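Local coordinates for niemann-Pick type C2 protein (Camponotus japonicus, PDB 3WEB) that binds oleic acid inside an immunoglobulin-like beta-sandwich and probably carries such lipids in the chemical communication of the worker ant, at residues 12-17 with 39-44; 28-33 with 127-132; 35-40 with 94-99; 51-56 with 71-76. All coordinates share one frame; numbering follows the deposited sequence.

How the contacts relate
The chain starts contact 1 at residues 12-17. It starts contact 2 at 28-33 before contact 1 closes at 39-44, so these two cross. Contact 3 opens at 35-40 on the same strand, and Ser39 and Met40 belong to both. Contacts 1 and 3 thus join the three strands of one sheet, 11-18, 34-44 and 91-99. Contact 4 then closes a short loop, from 51-56 to 71-76, and ties a long connection to the other sheet. It falls within the loop that contact 3 closes at 94-99. Contact 2 closes last, at 127-132, encloses both, and pairs short strand 28-30 in parallel with strand 121-131 of the other sheet. Contacts 2 and 3 both touch the oleic acid.

Contact 1: residues 12-17 with 39-44; sequences KFSDII and SMKFTP
Ser14 and Asp15 both face Lys41, which makes a classic beta bulge in the antiparallel pairing of 12-17 with 39-44. Ser14 N donates to Lys41 O, and Lys41 N donates to Asp15 O. On one flank of the bulge Lys12 pairs with Thr43, and on the other Ile17 pairs with Ser39. The two strands belong to the three-stranded sheet of the sandwich.

Met40 lies beside Ile16 on the inner face. Met40 CB is 3.7 Å from Ile16 CD1. Met40 CG, anti to the backbone N (chi1 168°), comes within 3.5 Å of Ile16 CD1, which is tight packing. Met40 SD touches Ile16 CD1 too and lies 4.0 Å from Phe13 CB. The sulfur also makes an oblique Met-aromatic contact, 5.4 Å from the centre of the Phe13 ring. Trp112 and Phe114 of the other sheet pack on this side chain as a whole.

Lys41 points to the other face with an extended chain. Its CB is 3.4 Å from Ser14 OG, which is hydrogen-bonded to Glu90. A water accepts from Lys41 NZ at 2.6 Å and donates weakly to Asp15 OD2 at 2.8 Å.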
# COMPACT_ATOMS: atom_id res chain seq x y z
N LYS A 12 -11.37 -0.02 -5.90
CA LYS A 12 -10.32 -0.01 -6.91
C LYS A 12 -9.31 1.07 -6.55
O LYS A 12 -9.61 1.94 -5.74
CB LYS A 12 -10.91 0.25 -8.30
CG LYS A 12 -11.61 1.60 -8.44
CD LYS A 12 -12.42 1.71 -9.71
CE LYS A 12 -13.27 2.97 -9.71
NZ LYS A 12 -13.87 3.24 -11.05
N PHE A 13 -8.12 0.99 -7.14
CA PHE A 13 -7.16 2.11 -7.05
C PHE A 13 -6.83 2.59 -8.46
O PHE A 13 -6.90 1.82 -9.42
CB PHE A 13 -5.89 1.72 -6.28
CG PHE A 13 -5.07 0.65 -6.95
CD1 PHE A 13 -5.31 -0.69 -6.70
CD2 PHE A 13 -4.02 0.99 -7.82
CE1 PHE A 13 -4.55 -1.68 -7.31
CE2 PHE A 13 -3.26 0.01 -8.43
CZ PHE A 13 -3.52 -1.32 -8.18
N SER A 14 -6.47 3.87 -8.57
CA SER A 14 -6.16 4.45 -9.87
C SER A 14 -4.69 4.78 -10.04
O SER A 14 -4.17 4.74 -11.16
CB SER A 14 -6.98 5.71 -10.11
OG SER A 14 -6.51 6.77 -9.29
N ASP A 15 -4.03 5.17 -8.95
CA ASP A 15 -2.64 5.59 -9.01
C ASP A 15 -1.87 5.39 -7.73
O ASP A 15 -2.33 5.76 -6.65
CB ASP A 15 -2.57 7.05 -9.42
CG ASP A 15 -1.87 7.23 -10.72
OD1 ASP A 15 -0.65 6.97 -10.76
OD2 ASP A 15 -2.53 7.63 -11.70
N ILE A 16 -0.68 4.81 -7.86
CA ILE A 16 0.25 4.66 -6.74
C ILE A 16 1.50 5.46 -7.06
O ILE A 16 2.02 5.35 -8.17
CB ILE A 16 0.65 3.19 -6.52
CG1 ILE A 16 -0.57 2.25 -6.56
CG2 ILE A 16 1.46 3.02 -5.24
CD1 ILE A 16 -1.55 2.43 -5.42
N ILE A 17 1.96 6.27 -6.11
CA ILE A 17 3.23 6.98 -6.26
C ILE A 17 4.13 6.65 -5.08
O ILE A 17 3.72 6.79 -3.93
CB ILE A 17 3.05 8.51 -6.34
CG1 ILE A 17 2.09 8.89 -7.47
CG2 ILE A 17 4.39 9.22 -6.50
CD1 ILE A 17 1.58 10.32 -7.41
N SER A 39 1.90 7.41 -1.90
CA SER A 39 0.54 7.89 -2.11
C SER A 39 -0.28 6.85 -2.87
O SER A 39 0.24 6.21 -3.78
CB SER A 39 0.55 9.21 -2.91
OG SER A 39 -0.76 9.58 -3.30
N MET A 40 -1.54 6.69 -2.49
CA MET A 40 -2.47 5.87 -3.28
C MET A 40 -3.79 6.61 -3.47
O MET A 40 -4.39 7.03 -2.49
CB MET A 40 -2.74 4.52 -2.61
CG MET A 40 -3.92 3.77 -3.23
SD MET A 40 -4.11 2.05 -2.71
CE MET A 40 -4.64 2.28 -1.02
N LYS A 41 -4.21 6.76 -4.73
CA LYS A 41 -5.56 7.25 -5.04
C LYS A 41 -6.47 6.07 -5.26
O LYS A 41 -6.20 5.20 -6.09
CB LYS A 41 -5.55 8.12 -6.30
CG LYS A 41 -4.63 9.33 -6.20
CD LYS A 41 -4.59 10.06 -7.53
CE LYS A 41 -3.48 11.09 -7.55
NZ LYS A 41 -3.48 11.83 -8.84
N PHE A 42 -7.55 6.02 -4.47
CA PHE A 42 -8.44 4.87 -4.51
C PHE A 42 -9.90 5.26 -4.30
O PHE A 42 -10.21 6.33 -3.77
CB PHE A 42 -7.99 3.78 -3.52
CG PHE A 42 -8.21 4.12 -2.07
CD1 PHE A 42 -7.39 5.04 -1.41
CD2 PHE A 42 -9.23 3.50 -1.36
CE1 PHE A 42 -7.59 5.34 -0.07
CE2 PHE A 42 -9.43 3.79 -0.01
CZ PHE A 42 -8.62 4.72 0.63
N THR A 43 -10.78 4.36 -4.71
CA THR A 43 -12.22 4.57 -4.65
C THR A 43 -12.93 3.31 -4.13
O THR A 43 -12.91 2.27 -4.81
CB THR A 43 -12.80 4.90 -6.04
OG1 THR A 43 -12.05 5.96 -6.65
CG2 THR A 43 -14.25 5.30 -5.94
N PRO A 44 -13.58 3.40 -2.96
CA PRO A 44 -14.42 2.28 -2.49
C PRO A 44 -15.72 2.23 -3.30
O PRO A 44 -16.22 3.28 -3.73
CB PRO A 44 -14.71 2.65 -1.03
CG PRO A 44 -14.66 4.15 -1.00
CD PRO A 44 -13.67 4.57 -2.07
O HOH W 1 -1.11 8.76 -5.89
O HOH W 2 -2.97 10.24 -10.87

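Contact 2: residues 28-33 with 127-132; sequences CSIIRE and FPAKIK. With OLA (oleic acid), chain B.
Cys28 CB rests against the Phe127 ring, 4.0 Å from CD2, on the tight inner side. Cys28 SG forms a disulfide with Cys21. The ring edge at Phe127 CZ meets C11 of the oleic acid, in the ring plane, at 3.7 Å. Further along, Ile30 CD1 is 3.8 Å from C12 of the lipid. Phe127 and Ile30 line part of the sandwich's lipid pocket, with Ile131 CD1 a more distant neighbour of C15.

The backbones run parallel, so 28-30 adds a short parallel strand to a largely antiparallel sheet. Cys28 N donates to Pro128 O, and Lys130 N to Cys28 O. Ile30 N donates to Lys130 O, and Lys132 N to Ile30 O. Arg32 N closes the series on Lys132 O.

On the outer side the exposed Lys132 covers Ser29. The bend at chi3 (78°) brings Lys132 CE to Ser29 OG, and NZ donates to that OG at 3.1 Å. That hydroxyl is also bonded to Glu25. The loose part is the chain end, where Arg32 NE makes a long, weak salt bridge, 3.4 Å, to Lys132 OXT. An alanine at Arg32 would probably leave the C-terminal carboxylate without this positive mate. Arg32 NH1 reaches Thr103 O.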
# COMPACT_ATOMS: atom_id res chain seq x y z
N CYS A 28 10.74 -1.31 -8.31
CA CYS A 28 10.69 -0.08 -7.52
C CYS A 28 11.87 -0.01 -6.56
O CYS A 28 11.93 -0.80 -5.61
CB CYS A 28 9.38 0.03 -6.74
SG CYS A 28 9.27 1.50 -5.69
N SER A 29 12.80 0.91 -6.81
CA SER A 29 13.91 1.18 -5.89
C SER A 29 13.39 1.75 -4.57
O SER A 29 12.63 2.71 -4.57
CB SER A 29 14.92 2.17 -6.50
OG SER A 29 15.44 1.69 -7.72
N ILE A 30 13.81 1.13 -3.47
CA ILE A 30 13.52 1.60 -2.11
C ILE A 30 14.87 1.85 -1.47
O ILE A 30 15.65 0.92 -1.25
CB ILE A 30 12.71 0.54 -1.31
CG1 ILE A 30 11.37 0.23 -2.01
CG2 ILE A 30 12.51 0.97 0.15
CD1 ILE A 30 10.32 1.32 -1.94
N ILE A 31 15.16 3.12 -1.21
CA ILE A 31 16.48 3.53 -0.71
C ILE A 31 16.51 3.45 0.81
O ILE A 31 15.68 4.06 1.48
CB ILE A 31 16.85 4.96 -1.17
CG1 ILE A 31 16.49 5.22 -2.64
CG2 ILE A 31 18.32 5.25 -0.87
CD1 ILE A 31 17.24 4.39 -3.67
N ARG A 32 17.46 2.69 1.35
CA ARG A 32 17.65 2.65 2.79
C ARG A 32 18.32 3.94 3.28
O ARG A 32 18.97 4.65 2.50
CB ARG A 32 18.43 1.41 3.24
CG ARG A 32 19.59 1.01 2.35
CD ARG A 32 19.93 -0.46 2.57
NE ARG A 32 21.05 -0.89 1.74
CZ ARG A 32 21.67 -2.06 1.87
NH1 ARG A 32 21.29 -2.92 2.80
NH2 ARG A 32 22.69 -2.36 1.07
N GLU A 33 18.12 4.23 4.56
CA GLU A 33 18.54 5.50 5.19
C GLU A 33 17.90 6.72 4.53
O GLU A 33 18.53 7.76 4.38
CB GLU A 33 20.07 5.62 5.24
CG GLU A 33 20.74 4.48 5.99
CD GLU A 33 22.10 4.85 6.53
OE1 GLU A 33 23.00 5.17 5.73
OE2 GLU A 33 22.26 4.83 7.77
N PHE A 127 3.49 -5.15 -6.56
CA PHE A 127 4.57 -4.60 -7.38
C PHE A 127 5.93 -5.18 -6.99
O PHE A 127 6.11 -5.61 -5.84
CB PHE A 127 4.58 -3.07 -7.32
CG PHE A 127 4.89 -2.51 -5.96
CD1 PHE A 127 3.89 -2.40 -5.00
CD2 PHE A 127 6.17 -2.08 -5.66
CE1 PHE A 127 4.19 -1.87 -3.75
CE2 PHE A 127 6.48 -1.56 -4.42
CZ PHE A 127 5.48 -1.45 -3.46
N PRO A 128 6.88 -5.21 -7.94
CA PRO A 128 8.23 -5.65 -7.59
C PRO A 128 9.06 -4.52 -6.99
O PRO A 128 9.04 -3.38 -7.50
CB PRO A 128 8.81 -6.08 -8.94
CG PRO A 128 8.12 -5.20 -9.94
CD PRO A 128 6.77 -4.87 -9.37
N ALA A 129 9.78 -4.81 -5.91
CA ALA A 129 10.66 -3.80 -5.31
C ALA A 129 12.09 -4.29 -5.13
O ALA A 129 12.35 -5.50 -5.06
CB ALA A 129 10.10 -3.33 -3.98
N LYS A 130 13.01 -3.34 -5.05
CA LYS A 130 14.39 -3.66 -4.74
C LYS A 130 14.88 -2.71 -3.67
O LYS A 130 14.95 -1.50 -3.89
CB LYS A 130 15.27 -3.59 -5.99
CG LYS A 130 16.66 -4.16 -5.77
CD LYS A 130 17.43 -4.24 -7.08
CE LYS A 130 18.87 -4.66 -6.82
NZ LYS A 130 19.68 -4.59 -8.07
N ILE A 131 15.18 -3.26 -2.49
CA ILE A 131 15.71 -2.47 -1.40
C ILE A 131 17.21 -2.36 -1.64
O ILE A 131 17.89 -3.38 -1.75
CB ILE A 131 15.41 -3.10 -0.03
CG1 ILE A 131 13.90 -3.34 0.12
CG2 ILE A 131 15.95 -2.22 1.09
CD1 ILE A 131 13.51 -4.27 1.25
N LYS A 132 17.72 -1.13 -1.73
CA LYS A 132 19.11 -0.90 -2.16
C LYS A 132 19.77 0.29 -1.47
O LYS A 132 19.11 1.17 -0.91
CB LYS A 132 19.18 -0.74 -3.68
CG LYS A 132 18.35 0.40 -4.26
CD LYS A 132 18.55 0.57 -5.77
CE LYS A 132 17.77 -0.47 -6.56
NZ LYS A 132 17.79 -0.23 -8.03
OXT LYS A 132 20.99 0.40 -1.45
C1 OLA B . 3.26 1.63 8.55
O1 OLA B . 2.04 1.57 8.81
O2 OLA B . 4.12 0.99 9.20
C2 OLA B . 3.73 2.53 7.42
C3 OLA B . 4.36 1.70 6.31
C4 OLA B . 3.80 2.09 4.94
C5 OLA B . 2.98 0.97 4.32
C6 OLA B . 2.90 1.09 2.81
C7 OLA B . 3.67 -0.05 2.15
C8 OLA B . 3.56 -0.06 0.63
C9 OLA B . 4.53 0.93 0.01
C10 OLA B . 5.81 0.65 -0.27
C11 OLA B . 6.44 -0.70 -0.01
C12 OLA B . 7.90 -0.50 0.40
C13 OLA B . 8.26 -1.41 1.56
C14 OLA B . 9.60 -1.00 2.16
C15 OLA B . 10.27 -2.16 2.88
C16 OLA B . 10.26 -1.96 4.39
C17 OLA B . 11.65 -1.64 4.91
C18 OLA B . 11.86 -2.18 6.30

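Contact 3: residues 35-40 with 94-99; sequences EIHVSM and KVTFFV. With OLA (oleic acid), chain B.
Phe97 CG sits between the backbone N and the carbonyl carbon (chi1 58°), which brings the ring toward Ile36. Ile36 CB lies over one face of the Phe97 ring, offset toward the rim. It is a CH-pi contact, with CB 4.0 Å from the ring centre and 20° off the normal. Ile36 CG1, anti to its own carbonyl carbon (chi1 -50°), meets Val99 CG2 at 3.7 Å. Val38 CG2 approaches Phe97 CE2 obliquely, at the same distance.

The oleic acid bends around this ring. Its C4 is 3.5 Å from Phe97 CD2, its C12 is near CZ, and its C14 is 3.7 Å from CE1. Val95 CG2 meets C2 of the lipid, and Val38 CG2 meets C9. The pair of antiparallel strands thus supplies one wall of the lipid-binding pocket between the two sheets of the ML-domain sandwich. The lipid is also hydrogen-bonded to the backbone N atoms of Lys69 and Lys70. An alanine in place of Phe97 would probably open a gap between the lipid chain and Ile36, and leave the fatty chain freer to shift.

The opposite face carries Glu35, His37, Thr96 and Phe98 and is mostly polar. His37 and Thr96 lie side by side and point the same way. His37 ND1 and Thr96 OG1 are 2.8 Å apart in a hydrogen bond, with the hydroxyl oxygen in the ring plane. Glu35 and Thr96 cross obliquely, with Glu35 CD 3.8 Å from Thr96 CG2. Glu35 CG meets the edge of the Phe98 ring, in plane, 4.0 Å from CD1.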
# COMPACT_ATOMS: atom_id res chain seq x y z
N GLU A 35 13.72 8.69 3.88
CA GLU A 35 12.27 8.74 4.01
C GLU A 35 11.64 8.38 2.68
O GLU A 35 12.04 8.88 1.63
CB GLU A 35 11.81 10.14 4.43
CG GLU A 35 11.97 10.46 5.91
CD GLU A 35 11.23 11.72 6.32
OE1 GLU A 35 10.99 12.60 5.47
OE2 GLU A 35 10.89 11.82 7.52
N ILE A 36 10.65 7.48 2.73
CA ILE A 36 9.90 7.09 1.56
C ILE A 36 8.49 7.65 1.72
O ILE A 36 7.86 7.46 2.76
CB ILE A 36 9.83 5.55 1.40
CG1 ILE A 36 11.22 4.90 1.51
CG2 ILE A 36 9.14 5.16 0.09
CD1 ILE A 36 12.23 5.35 0.46
N HIS A 37 8.04 8.37 0.70
CA HIS A 37 6.67 8.89 0.68
C HIS A 37 5.82 8.09 -0.30
O HIS A 37 6.17 7.95 -1.47
CB HIS A 37 6.67 10.37 0.31
CG HIS A 37 7.72 11.16 1.03
ND1 HIS A 37 7.67 11.40 2.39
CD2 HIS A 37 8.86 11.74 0.59
CE1 HIS A 37 8.72 12.11 2.75
NE2 HIS A 37 9.46 12.33 1.68
N VAL A 38 4.71 7.56 0.19
CA VAL A 38 3.84 6.71 -0.62
C VAL A 38 2.47 7.36 -0.69
O VAL A 38 1.95 7.82 0.32
CB VAL A 38 3.70 5.29 -0.04
CG1 VAL A 38 2.76 4.43 -0.89
CG2 VAL A 38 5.06 4.62 0.08
N SER A 39 1.90 7.41 -1.90
CA SER A 39 0.54 7.89 -2.11
C SER A 39 -0.28 6.85 -2.87
O SER A 39 0.24 6.21 -3.78
CB SER A 39 0.55 9.21 -2.91
OG SER A 39 -0.76 9.58 -3.30
N MET A 40 -1.54 6.69 -2.49
CA MET A 40 -2.47 5.87 -3.28
C MET A 40 -3.79 6.61 -3.47
O MET A 40 -4.39 7.03 -2.49
CB MET A 40 -2.74 4.52 -2.61
CG MET A 40 -3.92 3.77 -3.23
SD MET A 40 -4.11 2.05 -2.71
CE MET A 40 -4.64 2.28 -1.02
N LYS A 94 -1.88 8.90 2.18
CA LYS A 94 -0.47 9.31 2.26
C LYS A 94 0.23 8.69 3.47
O LYS A 94 -0.33 8.62 4.57
CB LYS A 94 -0.35 10.83 2.30
CG LYS A 94 -0.79 11.52 1.01
CD LYS A 94 -0.44 13.00 0.98
CE LYS A 94 -1.67 13.90 1.13
NZ LYS A 94 -2.31 13.84 2.47
N VAL A 95 1.47 8.25 3.27
CA VAL A 95 2.29 7.73 4.37
C VAL A 95 3.77 7.97 4.10
O VAL A 95 4.24 7.89 2.95
CB VAL A 95 1.97 6.24 4.69
CG1 VAL A 95 2.38 5.30 3.55
CG2 VAL A 95 2.60 5.79 6.00
N THR A 96 4.49 8.30 5.17
CA THR A 96 5.94 8.44 5.13
C THR A 96 6.51 7.44 6.12
O THR A 96 6.04 7.34 7.26
CB THR A 96 6.38 9.87 5.50
OG1 THR A 96 5.90 10.78 4.52
CG2 THR A 96 7.91 9.97 5.58
N PHE A 97 7.50 6.67 5.68
CA PHE A 97 8.24 5.81 6.59
C PHE A 97 9.72 5.90 6.28
O PHE A 97 10.12 6.19 5.15
CB PHE A 97 7.75 4.36 6.54
CG PHE A 97 7.83 3.72 5.17
CD1 PHE A 97 8.96 3.02 4.78
CD2 PHE A 97 6.75 3.81 4.29
CE1 PHE A 97 9.03 2.43 3.52
CE2 PHE A 97 6.81 3.21 3.04
CZ PHE A 97 7.95 2.52 2.65
N PHE A 98 10.53 5.64 7.30
CA PHE A 98 11.97 5.68 7.16
C PHE A 98 12.49 4.25 7.06
O PHE A 98 12.15 3.40 7.89
CB PHE A 98 12.60 6.41 8.35
CG PHE A 98 14.07 6.70 8.18
CD1 PHE A 98 14.50 7.79 7.43
CD2 PHE A 98 15.03 5.88 8.77
CE1 PHE A 98 15.85 8.05 7.27
CE2 PHE A 98 16.38 6.14 8.62
CZ PHE A 98 16.79 7.23 7.87
N VAL A 99 13.30 4.00 6.04
CA VAL A 99 13.93 2.70 5.87
C VAL A 99 15.31 2.74 6.54
O VAL A 99 16.19 3.48 6.12
CB VAL A 99 14.06 2.31 4.38
CG1 VAL A 99 14.66 0.91 4.24
CG2 VAL A 99 12.70 2.37 3.70
C1 OLA B . 3.26 1.63 8.55
O1 OLA B . 2.04 1.57 8.81
O2 OLA B . 4.12 0.99 9.20
C2 OLA B . 3.73 2.53 7.42
C3 OLA B . 4.36 1.70 6.31
C4 OLA B . 3.80 2.09 4.94
C5 OLA B . 2.98 0.97 4.32
C6 OLA B . 2.90 1.09 2.81
C7 OLA B . 3.67 -0.05 2.15
C8 OLA B . 3.56 -0.06 0.63
C9 OLA B . 4.53 0.93 0.01
C10 OLA B . 5.81 0.65 -0.27
C11 OLA B . 6.44 -0.70 -0.01
C12 OLA B . 7.90 -0.50 0.40
C13 OLA B . 8.26 -1.41 1.56
C14 OLA B . 9.60 -1.00 2.16
C15 OLA B . 10.27 -2.16 2.88
C16 OLA B . 10.26 -1.96 4.39
C17 OLA B . 11.65 -1.64 4.91
C18 OLA B . 11.86 -2.18 6.30

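Contact 4: residues 51-56 with 71-76; sequences VEAKAF and PEICKD
An inverse gamma turn centred on Glu72 sets Pro71, Glu72 and Ile73 against Val51 and Ala53, near the start of strand 51-59. Ala53 N donates to Pro71 O at 2.7 Å. The turn closes on that same oxygen, through a weak bond from Ile73 N. Ile73 N also makes a weak bond across the contact to Val51 O. A water bridges the two segments more firmly. It donates to Val51 O at 2.7 Å and accepts from Cys74 N at 2.8 Å. Val51 O is thus shared between a water and a backbone N.

This loop follows strand 62-66 and leads toward strand 91-99, so the contact holds a long connection onto the sheet of the sandwich that contains strand 51-59. The side chains of Val51 and Ile73 meet at an angle, with their CG1 atoms 4.0 Å apart. Ile73 CD1 reaches Ala53 CB at 3.8 Å. Phe114 of the adjoining strand packs on all three residues. Val51 CG2 lies 3.9 Å from Cys74 SG, and that sulfur is in a disulfide with Cys83.

The acidic group of Glu72 turns to other partners. Lys75 NZ forms a salt bridge to Glu72 OE1 at 3.0 Å, on the syn side and 34° out of the carboxylate plane. The same oxygen accepts from Asn50 ND2. Glu52 OE2 is 5.6 Å from Glu72 OE1, and any repulsion between these like charges would probably be lessened by Lys75.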
# COMPACT_ATOMS: atom_id res chain seq x y z
N VAL A 51 -10.97 1.21 8.02
CA VAL A 51 -10.00 0.61 7.10
C VAL A 51 -8.84 -0.01 7.89
O VAL A 51 -8.27 0.63 8.76
CB VAL A 51 -9.44 1.65 6.10
CG1 VAL A 51 -8.46 1.00 5.12
CG2 VAL A 51 -10.56 2.34 5.34
N GLU A 52 -8.51 -1.26 7.56
CA GLU A 52 -7.32 -1.92 8.11
C GLU A 52 -6.40 -2.31 6.97
O GLU A 52 -6.80 -3.07 6.08
CB GLU A 52 -7.68 -3.16 8.93
CG GLU A 52 -8.40 -2.90 10.24
CD GLU A 52 -8.71 -4.17 11.01
OE1 GLU A 52 -7.77 -4.78 11.56
OE2 GLU A 52 -9.89 -4.57 11.09
N ALA A 53 -5.17 -1.80 6.99
CA ALA A 53 -4.19 -2.13 5.96
C ALA A 53 -3.42 -3.41 6.30
O ALA A 53 -3.22 -3.75 7.47
CB ALA A 53 -3.23 -0.98 5.73
N LYS A 54 -2.98 -4.10 5.24
CA LYS A 54 -2.23 -5.34 5.34
C LYS A 54 -1.10 -5.31 4.32
O LYS A 54 -1.29 -4.86 3.19
CB LYS A 54 -3.13 -6.54 5.03
CG LYS A 54 -4.38 -6.66 5.89
CD LYS A 54 -4.02 -7.09 7.30
CE LYS A 54 -5.27 -7.40 8.09
NZ LYS A 54 -4.88 -7.82 9.47
N ALA A 55 0.07 -5.80 4.71
CA ALA A 55 1.19 -5.89 3.79
C ALA A 55 1.78 -7.30 3.76
O ALA A 55 1.74 -8.02 4.77
CB ALA A 55 2.27 -4.87 4.15
N PHE A 56 2.30 -7.68 2.60
CA PHE A 56 2.93 -8.98 2.40
C PHE A 56 4.17 -8.83 1.53
O PHE A 56 4.20 -8.01 0.62
CB PHE A 56 1.95 -9.96 1.74
CG PHE A 56 0.64 -10.10 2.46
CD1 PHE A 56 -0.41 -9.22 2.21
CD2 PHE A 56 0.45 -11.12 3.39
CE1 PHE A 56 -1.63 -9.36 2.89
CE2 PHE A 56 -0.75 -11.26 4.06
CZ PHE A 56 -1.79 -10.38 3.81
N PRO A 71 -1.80 0.33 10.83
CA PRO A 71 -2.72 -0.32 9.88
C PRO A 71 -4.13 0.27 9.86
O PRO A 71 -4.83 0.12 8.86
CB PRO A 71 -2.76 -1.77 10.36
CG PRO A 71 -2.41 -1.71 11.81
CD PRO A 71 -1.48 -0.55 11.97
N GLU A 72 -4.55 0.91 10.94
CA GLU A 72 -5.85 1.56 10.96
C GLU A 72 -5.71 2.95 10.35
O GLU A 72 -5.53 3.96 11.05
CB GLU A 72 -6.47 1.58 12.36
CG GLU A 72 -6.90 0.20 12.83
CD GLU A 72 -7.91 0.26 13.96
OE1 GLU A 72 -9.13 0.29 13.67
OE2 GLU A 72 -7.49 0.27 15.13
N ILE A 73 -5.80 2.97 9.03
CA ILE A 73 -5.57 4.14 8.19
C ILE A 73 -6.41 5.35 8.58
O ILE A 73 -5.91 6.48 8.57
CB ILE A 73 -5.85 3.79 6.71
CG1 ILE A 73 -5.00 2.59 6.25
CG2 ILE A 73 -5.71 5.01 5.80
CD1 ILE A 73 -3.52 2.70 6.52
N CYS A 74 -7.67 5.12 8.92
CA CYS A 74 -8.59 6.21 9.25
C CYS A 74 -8.29 6.84 10.60
O CYS A 74 -8.70 7.96 10.88
CB CYS A 74 -10.04 5.71 9.20
SG CYS A 74 -10.66 5.62 7.51
N LYS A 75 -7.55 6.10 11.44
CA LYS A 75 -7.20 6.55 12.78
C LYS A 75 -5.78 7.11 12.86
O LYS A 75 -5.32 7.54 13.92
CB LYS A 75 -7.42 5.41 13.77
CG LYS A 75 -8.87 4.93 13.79
CD LYS A 75 -9.06 3.70 14.67
CE LYS A 75 -10.48 3.19 14.55
NZ LYS A 75 -10.74 2.06 15.49
N ASP A 76 -5.08 7.11 11.73
CA ASP A 76 -3.74 7.69 11.63
C ASP A 76 -3.88 9.14 11.18
O ASP A 76 -4.29 9.40 10.06
CB ASP A 76 -2.89 6.87 10.64
CG ASP A 76 -1.62 7.59 10.20
OD1 ASP A 76 -1.23 8.62 10.79
OD2 ASP A 76 -0.99 7.10 9.23
O HOH W 3 -8.82 2.87 10.17